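Local coordinates for protein 2-C-methyl-D-erythritol 4-phosphate cytidylyltransferase (Anaerococcus prevotii, PDB 4KT7) that probably transfers the cytidylyl group of CTP to 2-C-methyl-D-erythritol 4-phosphate, releasing diphosphate, in the isoprenoid precursor pathway, at residues A[131-137]-A[205-211]. Coordinates in Å, arbitrary orientation, origin at the centre of the assembly. Residue numbers count along the deposited sequence, not the author numbering.
Sequences NKAVITA and KVKVVHG
Both segments are extended beta backbone, broken at Lys132 (phi/psi -97/-7) just before the first strand. Strands 133-137 and 206-210 run parallel, axes 4.5 Å apart at closest approach and twisted by -31°, with Val134 beside Lys207, Ile135 beside Val208 and Thr136 beside Val209. Five backbone hydrogen bonds form the ladder: Lys207 N–Ala133 O 2.9 Å, Ile135 N–Lys207 O 2.8 Å, Val209 N–Ile135 O 2.8 Å, Ala137 N–Val209 O 3.0 Å, Gly211 N–Ala137 O 2.8 Å. Before it, a water bridges Lys132 N (2.7 Å) and Lys205 O (2.9 Å). On the face of Ala133 and Val208, Ile135 (chi1 p) sets CG2 3.6 Å from Val206 CG1; at the diverging end, Ala137 CB lies 3.8 Å from Val208 CG1. On the other, Val134 CG1 meets Val209 CG2 at 3.7 Å, and Val134 and Thr136 pack against helix 118-127. Lys207 NZ hydrogen-bonds to the backbone O of Asp150 of the second subunit, whose Tyr152 is its cation-pi partner. Strand 133-139, which includes 133-137, also pairs antiparallel with 162-166 and 168-172; Val206 and Val208 make backbone hydrogen bonds to the second subunit, carrying the mixed sheet of the GT-A-like IspD fold to the dimer interface.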
loop_
_atom_site.group_PDB
_atom_site.type_symbol
_atom_site.label_atom_id
_atom_site.label_comp_id
_atom_site.label_asym_id
_atom_site.label_seq_id
_atom_site.Cartn_x
_atom_site.Cartn_y
_atom_site.Cartn_z
ATOM N N ASN A 131 22.119 -13.710 -9.252
ATOM C CA ASN A 131 21.643 -12.438 -9.781
ATOM C C ASN A 131 22.534 -11.323 -9.284
ATOM O O ASN A 131 23.091 -11.419 -8.186
ATOM C CB ASN A 131 20.222 -12.176 -9.298
ATOM C CG ASN A 131 19.278 -13.315 -9.629
ATOM O OD1 ASN A 131 18.837 -13.456 -10.773
ATOM N ND2 ASN A 131 18.945 -14.127 -8.615
ATOM N N LYS A 132 22.646 -10.247 -10.054
ATOM C CA LYS A 132 23.484 -9.133 -9.622
ATOM C C LYS A 132 22.694 -8.022 -8.956
ATOM O O LYS A 132 23.279 -7.092 -8.415
ATOM C CB LYS A 132 24.353 -8.626 -10.781
ATOM C CG LYS A 132 25.304 -9.711 -11.299
ATOM C CD LYS A 132 26.491 -9.126 -12.063
ATOM C CE LYS A 132 27.621 -10.151 -12.124
ATOM N NZ LYS A 132 28.932 -9.558 -12.549
ATOM N N ALA A 133 21.365 -8.134 -8.985
ATOM C CA ALA A 133 20.509 -7.175 -8.299
ATOM C C ALA A 133 19.305 -7.921 -7.762
ATOM O O ALA A 133 18.753 -8.782 -8.448
ATOM C CB ALA A 133 20.070 -6.077 -9.249
ATOM N N VAL A 134 18.923 -7.601 -6.525
ATOM C CA VAL A 134 17.863 -8.309 -5.822
ATOM C C VAL A 134 17.062 -7.267 -5.041
ATOM O O VAL A 134 17.647 -6.417 -4.382
ATOM C CB VAL A 134 18.471 -9.304 -4.813
ATOM C CG1 VAL A 134 17.373 -10.105 -4.097
ATOM C CG2 VAL A 134 19.476 -10.260 -5.508
ATOM N N ILE A 135 15.733 -7.304 -5.114
ATOM C CA ILE A 135 14.930 -6.419 -4.254
ATOM C C ILE A 135 13.864 -7.222 -3.546
ATOM O O ILE A 135 13.514 -8.309 -4.000
ATOM C CB ILE A 135 14.238 -5.306 -5.061
ATOM C CG1 ILE A 135 13.191 -5.901 -6.013
ATOM C CG2 ILE A 135 15.265 -4.531 -5.865
ATOM C CD1 ILE A 135 12.433 -4.834 -6.817
ATOM N N THR A 136 13.358 -6.712 -2.420
ATOM C CA THR A 136 12.270 -7.387 -1.704
ATOM C C THR A 136 10.978 -6.634 -2.046
ATOM O O THR A 136 10.999 -5.413 -2.145
ATOM C CB THR A 136 12.497 -7.367 -0.183
ATOM O OG1 THR A 136 12.941 -6.059 0.192
ATOM C CG2 THR A 136 13.555 -8.363 0.205
ATOM N N ALA A 137 9.865 -7.344 -2.218
ATOM C CA ALA A 137 8.610 -6.700 -2.615
ATOM C C ALA A 137 7.452 -7.601 -2.226
ATOM O O ALA A 137 7.659 -8.797 -1.996
ATOM C CB ALA A 137 8.605 -6.423 -4.144
ATOM N N LYS A 205 19.020 -8.620 -14.973
ATOM C CA LYS A 205 17.669 -8.562 -14.408
ATOM C C LYS A 205 17.648 -8.406 -12.886
ATOM O O LYS A 205 18.564 -8.857 -12.183
ATOM C CB LYS A 205 16.860 -9.792 -14.849
ATOM C CG LYS A 205 16.586 -9.834 -16.349
ATOM C CD LYS A 205 15.210 -10.438 -16.657
ATOM C CE LYS A 205 14.728 -9.987 -18.037
ATOM N NZ LYS A 205 13.600 -10.791 -18.591
ATOM N N VAL A 206 16.603 -7.746 -12.383
ATOM C CA VAL A 206 16.474 -7.492 -10.962
ATOM C C VAL A 206 15.584 -8.585 -10.393
ATOM O O VAL A 206 14.415 -8.689 -10.756
ATOM C CB VAL A 206 15.863 -6.092 -10.678
ATOM C CG1 VAL A 206 15.790 -5.826 -9.154
ATOM C CG2 VAL A 206 16.668 -5.012 -11.375
ATOM N N LYS A 207 16.145 -9.415 -9.516
ATOM C CA LYS A 207 15.405 -10.526 -8.945
ATOM C C LYS A 207 14.523 -10.031 -7.816
ATOM O O LYS A 207 14.939 -9.201 -6.989
ATOM C CB LYS A 207 16.363 -11.603 -8.415
ATOM C CG LYS A 207 15.671 -12.832 -7.831
ATOM C CD LYS A 207 15.041 -13.676 -8.958
ATOM C CE LYS A 207 14.064 -14.705 -8.401
ATOM N NZ LYS A 207 13.540 -15.564 -9.507
ATOM N N VAL A 208 13.304 -10.545 -7.746
ATOM C CA VAL A 208 12.407 -10.118 -6.692
ATOM C C VAL A 208 12.304 -11.222 -5.661
ATOM O O VAL A 208 12.095 -12.382 -6.004
ATOM C CB VAL A 208 11.014 -9.790 -7.250
ATOM C CG1 VAL A 208 10.091 -9.365 -6.127
ATOM C CG2 VAL A 208 11.112 -8.684 -8.308
ATOM N N VAL A 209 12.485 -10.867 -4.397
ATOM C CA VAL A 209 12.293 -11.808 -3.302
ATOM C C VAL A 209 11.024 -11.393 -2.571
ATOM O O VAL A 209 10.830 -10.201 -2.309
ATOM C CB VAL A 209 13.494 -11.741 -2.335
ATOM C CG1 VAL A 209 13.137 -12.289 -0.964
ATOM C CG2 VAL A 209 14.704 -12.465 -2.951
ATOM N N HIS A 210 10.155 -12.352 -2.257
ATOM C CA HIS A 210 8.954 -12.056 -1.473
ATOM C C HIS A 210 9.326 -11.438 -0.130
ATOM O O HIS A 210 10.087 -12.019 0.659
ATOM C CB HIS A 210 8.108 -13.311 -1.238
ATOM C CG HIS A 210 7.438 -13.829 -2.473
ATOM N ND1 HIS A 210 6.394 -13.167 -3.086
ATOM C CD2 HIS A 210 7.654 -14.952 -3.202
ATOM C CE1 HIS A 210 6.003 -13.855 -4.146
ATOM N NE2 HIS A 210 6.750 -14.940 -4.238
ATOM N N GLY A 211 8.788 -10.250 0.125
ATOM C CA GLY A 211 9.016 -9.573 1.382
ATOM C C GLY A 211 7.954 -9.921 2.408
ATOM O O GLY A 211 7.240 -10.929 2.296
HETATM O O HOH W 1 21.140 -10.194 -12.270
#